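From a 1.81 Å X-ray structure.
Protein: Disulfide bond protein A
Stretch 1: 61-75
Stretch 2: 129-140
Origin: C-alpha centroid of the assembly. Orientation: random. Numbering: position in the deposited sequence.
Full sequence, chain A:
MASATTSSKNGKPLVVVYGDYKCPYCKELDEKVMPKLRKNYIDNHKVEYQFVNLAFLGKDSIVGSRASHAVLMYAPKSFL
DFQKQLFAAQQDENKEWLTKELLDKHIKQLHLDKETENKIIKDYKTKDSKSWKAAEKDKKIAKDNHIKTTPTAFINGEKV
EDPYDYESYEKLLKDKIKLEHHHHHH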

# COMPACT_ATOMS: atom_id res chain seq x y z
N SER A 61 -4.91 6.08 10.35
CA SER A 61 -4.06 5.19 9.57
C SER A 61 -4.83 3.99 9.07
O SER A 61 -4.74 3.62 7.90
CB SER A 61 -2.87 4.69 10.41
OG SER A 61 -1.79 5.61 10.39
N ILE A 62 -5.61 3.37 9.96
CA ILE A 62 -6.39 2.20 9.62
C ILE A 62 -7.48 2.52 8.60
O ILE A 62 -7.86 1.68 7.78
CB ILE A 62 -7.04 1.58 10.89
CG1 ILE A 62 -7.58 0.18 10.59
CG2 ILE A 62 -8.15 2.49 11.40
CD1 ILE A 62 -6.50 -0.84 10.25
N VAL A 63 -8.00 3.75 8.65
CA VAL A 63 -9.05 4.15 7.72
C VAL A 63 -8.44 4.22 6.32
O VAL A 63 -9.04 3.76 5.35
CB VAL A 63 -9.65 5.53 8.09
CG1 VAL A 63 -10.74 5.90 7.10
CG2 VAL A 63 -10.23 5.50 9.50
N GLY A 64 -7.25 4.81 6.23
CA GLY A 64 -6.57 4.91 4.95
C GLY A 64 -6.27 3.52 4.43
O GLY A 64 -6.38 3.26 3.22
N SER A 65 -5.91 2.61 5.33
CA SER A 65 -5.59 1.24 4.96
C SER A 65 -6.82 0.53 4.40
O SER A 65 -6.72 -0.21 3.42
CB SER A 65 -5.06 0.46 6.16
OG SER A 65 -4.71 -0.86 5.78
N ARG A 66 -7.98 0.74 5.02
CA ARG A 66 -9.22 0.13 4.53
C ARG A 66 -9.54 0.59 3.10
O ARG A 66 -9.83 -0.22 2.23
CB ARG A 66 -10.39 0.49 5.44
CG ARG A 66 -10.32 -0.11 6.84
CD ARG A 66 -11.33 0.56 7.76
NE ARG A 66 -11.19 0.10 9.13
CZ ARG A 66 -11.56 0.82 10.19
NH1 ARG A 66 -12.08 2.02 10.03
NH2 ARG A 66 -11.39 0.32 11.41
N ALA A 67 -9.49 1.90 2.87
CA ALA A 67 -9.78 2.44 1.55
C ALA A 67 -8.80 1.86 0.54
O ALA A 67 -9.18 1.50 -0.58
CB ALA A 67 -9.68 3.96 1.56
N SER A 68 -7.54 1.77 0.94
CA SER A 68 -6.49 1.23 0.09
C SER A 68 -6.80 -0.22 -0.30
O SER A 68 -6.70 -0.59 -1.47
CB SER A 68 -5.14 1.29 0.82
OG SER A 68 -4.09 0.79 0.02
N HIS A 69 -7.18 -1.02 0.69
CA HIS A 69 -7.52 -2.42 0.43
C HIS A 69 -8.78 -2.56 -0.42
O HIS A 69 -8.91 -3.50 -1.20
CB HIS A 69 -7.67 -3.19 1.75
CG HIS A 69 -6.37 -3.70 2.29
ND1 HIS A 69 -5.70 -4.77 1.74
CD2 HIS A 69 -5.60 -3.26 3.31
CE1 HIS A 69 -4.57 -4.96 2.39
NE2 HIS A 69 -4.48 -4.06 3.35
N ALA A 70 -9.71 -1.63 -0.26
CA ALA A 70 -10.94 -1.66 -1.06
C ALA A 70 -10.57 -1.43 -2.52
O ALA A 70 -11.05 -2.13 -3.41
CB ALA A 70 -11.93 -0.59 -0.57
N VAL A 71 -9.71 -0.45 -2.77
CA VAL A 71 -9.27 -0.15 -4.13
C VAL A 71 -8.57 -1.36 -4.74
O VAL A 71 -8.83 -1.73 -5.89
CB VAL A 71 -8.29 1.05 -4.15
CG1 VAL A 71 -7.68 1.22 -5.55
CG2 VAL A 71 -9.03 2.33 -3.75
N LEU A 72 -7.68 -1.98 -3.97
CA LEU A 72 -6.94 -3.14 -4.44
C LEU A 72 -7.85 -4.30 -4.87
O LEU A 72 -7.67 -4.88 -5.94
CB LEU A 72 -5.99 -3.64 -3.35
CG LEU A 72 -5.30 -4.98 -3.62
CD1 LEU A 72 -4.42 -4.86 -4.86
CD2 LEU A 72 -4.47 -5.40 -2.41
N MET A 73 -8.85 -4.62 -4.05
CA MET A 73 -9.73 -5.73 -4.37
C MET A 73 -10.76 -5.48 -5.47
O MET A 73 -11.15 -6.42 -6.16
CB MET A 73 -10.45 -6.23 -3.11
CG MET A 73 -11.31 -5.19 -2.43
SD MET A 73 -12.14 -5.87 -0.97
CE MET A 73 -10.74 -6.40 -0.01
N TYR A 74 -11.20 -4.23 -5.64
CA TYR A 74 -12.20 -3.91 -6.65
C TYR A 74 -11.66 -3.23 -7.91
O TYR A 74 -12.32 -3.22 -8.95
CB TYR A 74 -13.30 -3.05 -6.04
CG TYR A 74 -14.07 -3.75 -4.95
CD1 TYR A 74 -14.66 -5.00 -5.18
CD2 TYR A 74 -14.23 -3.17 -3.69
CE1 TYR A 74 -15.38 -5.65 -4.19
CE2 TYR A 74 -14.96 -3.81 -2.69
CZ TYR A 74 -15.53 -5.05 -2.95
OH TYR A 74 -16.26 -5.68 -1.97
N ALA A 75 -10.47 -2.65 -7.82
CA ALA A 75 -9.87 -1.99 -8.96
C ALA A 75 -8.36 -2.19 -8.91
O ALA A 75 -7.59 -1.22 -8.83
CB ALA A 75 -10.21 -0.49 -8.95
N SER A 129 -16.33 -5.51 6.59
CA SER A 129 -16.39 -5.78 5.16
C SER A 129 -15.06 -6.46 4.84
O SER A 129 -14.19 -6.56 5.71
CB SER A 129 -16.48 -4.48 4.38
OG SER A 129 -15.29 -3.72 4.54
N LYS A 130 -14.88 -6.90 3.61
CA LYS A 130 -13.63 -7.55 3.24
C LYS A 130 -12.44 -6.60 3.36
O LYS A 130 -11.36 -7.01 3.79
CB LYS A 130 -13.71 -8.12 1.82
CG LYS A 130 -14.61 -9.35 1.71
CD LYS A 130 -14.67 -9.90 0.29
CE LYS A 130 -15.42 -8.96 -0.65
NZ LYS A 130 -15.53 -9.53 -2.02
N SER A 131 -12.61 -5.33 3.00
CA SER A 131 -11.49 -4.39 3.09
C SER A 131 -11.21 -4.05 4.55
O SER A 131 -10.08 -3.77 4.94
CB SER A 131 -11.78 -3.11 2.29
OG SER A 131 -12.86 -2.36 2.83
N TRP A 132 -12.27 -4.10 5.36
CA TRP A 132 -12.15 -3.82 6.78
C TRP A 132 -11.30 -4.92 7.43
O TRP A 132 -10.39 -4.64 8.21
CB TRP A 132 -13.55 -3.79 7.39
CG TRP A 132 -13.59 -3.30 8.79
CD1 TRP A 132 -13.15 -3.95 9.91
CD2 TRP A 132 -14.13 -2.05 9.23
NE1 TRP A 132 -13.39 -3.18 11.02
CE2 TRP A 132 -13.99 -2.01 10.64
CE3 TRP A 132 -14.72 -0.96 8.58
CZ2 TRP A 132 -14.42 -0.92 11.40
CZ3 TRP A 132 -15.15 0.12 9.34
CH2 TRP A 132 -15.00 0.13 10.73
N LYS A 133 -11.61 -6.17 7.11
CA LYS A 133 -10.87 -7.29 7.67
C LYS A 133 -9.44 -7.31 7.18
O LYS A 133 -8.52 -7.60 7.94
CB LYS A 133 -11.58 -8.60 7.31
CG LYS A 133 -12.89 -8.75 8.04
CD LYS A 133 -13.60 -10.04 7.69
CE LYS A 133 -14.80 -10.23 8.61
NZ LYS A 133 -15.61 -11.42 8.24
N ALA A 134 -9.25 -6.98 5.90
CA ALA A 134 -7.92 -6.95 5.31
C ALA A 134 -7.04 -5.94 6.03
O ALA A 134 -5.88 -6.23 6.33
CB ALA A 134 -8.02 -6.60 3.82
N ALA A 135 -7.58 -4.76 6.32
CA ALA A 135 -6.81 -3.73 6.99
C ALA A 135 -6.37 -4.22 8.37
O ALA A 135 -5.23 -4.01 8.77
CB ALA A 135 -7.63 -2.44 7.11
N GLU A 136 -7.27 -4.89 9.08
CA GLU A 136 -6.95 -5.43 10.40
C GLU A 136 -5.89 -6.53 10.29
O GLU A 136 -4.94 -6.56 11.06
CB GLU A 136 -8.20 -6.02 11.06
CG GLU A 136 -9.24 -5.00 11.51
CD GLU A 136 -8.68 -3.99 12.49
OE1 GLU A 136 -7.87 -4.39 13.36
OE2 GLU A 136 -9.06 -2.79 12.41
N LYS A 137 -6.08 -7.43 9.33
CA LYS A 137 -5.16 -8.54 9.12
C LYS A 137 -3.73 -8.07 8.87
O LYS A 137 -2.78 -8.71 9.33
CB LYS A 137 -5.64 -9.41 7.95
CG LYS A 137 -4.89 -10.73 7.82
CD LYS A 137 -5.31 -11.50 6.57
CE LYS A 137 -4.62 -12.85 6.49
NZ LYS A 137 -4.94 -13.58 5.23
N ASP A 138 -3.58 -6.97 8.15
CA ASP A 138 -2.25 -6.42 7.87
C ASP A 138 -1.45 -6.22 9.15
O ASP A 138 -0.24 -6.46 9.19
CB ASP A 138 -2.36 -5.08 7.14
CG ASP A 138 -2.29 -5.23 5.63
OD1 ASP A 138 -2.35 -6.37 5.12
OD2 ASP A 138 -2.19 -4.19 4.95
N LYS A 139 -2.11 -5.77 10.21
CA LYS A 139 -1.40 -5.55 11.46
C LYS A 139 -0.93 -6.88 12.05
O LYS A 139 0.15 -6.96 12.62
CB LYS A 139 -2.31 -4.83 12.46
CG LYS A 139 -2.94 -3.58 11.89
CD LYS A 139 -3.91 -2.97 12.88
CE LYS A 139 -3.21 -2.02 13.81
NZ LYS A 139 -3.97 -1.84 15.07
N LYS A 140 -1.76 -7.91 11.90
CA LYS A 140 -1.42 -9.23 12.41
C LYS A 140 -0.26 -9.81 11.59
O LYS A 140 0.63 -10.47 12.14
CB LYS A 140 -2.65 -10.15 12.31
CG LYS A 140 -2.41 -11.56 12.83
CD LYS A 140 -3.67 -12.41 12.72
CE LYS A 140 -3.44 -13.81 13.24
NZ LYS A 140 -2.38 -14.52 12.47
O HOH W 1 -3.69 -1.98 8.00
O HOH W 2 -10.02 -2.37 9.84

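Two helices, 61-74 and 130-140, pack with their axes 8.0 Å apart at closest approach and their directions 121° apart, burying 668 Å² between them. Small residues sit where the backbones come closest: Ala-70 faces Ser-131, with CA atoms 5.0 Å apart, and the small partner of Arg-66 is Ala-135, with CA atoms 5.2 Å apart. Ala-135 points its methyl into a hollow formed by Ile-62, Ser-65, Arg-66 and His-69, with its CB 3.7 Å from Ile-62 CD1. Ser-131 fits likewise among Arg-66, His-69, Ala-70 and Met-73; its CB lies 3.5 Å from Arg-66 O, a carbonyl already engaged within its own helix by Ala-70 N, while the hydroxyl of Ser-131 finds a hydrogen bond elsewhere in the structure.

The one direct hydrogen bond between the stretches runs from His-69 NE2 to Asp-138 OD2, at 2.8 Å and a nearly straight 165°. Imidazole suits this place because it offers a polar edge and a flat face together: the carboxylate oxygen lies near the ring plane, where the N-H points, while Ala-134 CB sits over one face, 3.8 Å from the ring centroid in a CH-pi contact. Asp-138 is buried, so a partner for its charged oxygen matters; OD2 is also hydrogen-bonded elsewhere.

The CA-to-CB bond of Arg-66 points sideways to the second helix, but the extended chain brings the guanidinium flat onto Trp-132. The planes are only 8° apart, and Arg-66 CZ lies 3.5 Å from the centroid of the six-membered indole ring, over its face, a cation-pi contact. Stacking leaves the N-H groups directed outward in the guanidinium plane. Arg-66 NE uses its hydrogen to reach water 2 at 2.8 Å, and that water donates to Trp-132 O and to Glu-136 OE2, each 2.8 Å away. Glu-136 is thus joined to Arg-66 through water; its OE2 is 4.0 Å from Arg-66 NH2, too far for a salt bridge.

Water 1 makes a second bridge, accepting from Ser-65 OG and donating to Ala-135 O, both at 2.7 Å. Serine is short enough to leave room for Ala-135 CB, 3.6 Å from Ser-65 OG, and still supplies the water with a donor.

At the far end, Met-73 lays its flexible thioether chain against the start of the second helix, with CE 3.7 Å from Ser-131 N. Ser-129 caps that helix: its OG accepts from Trp-132 N at 3.2 Å, satisfying an amide in the first turn.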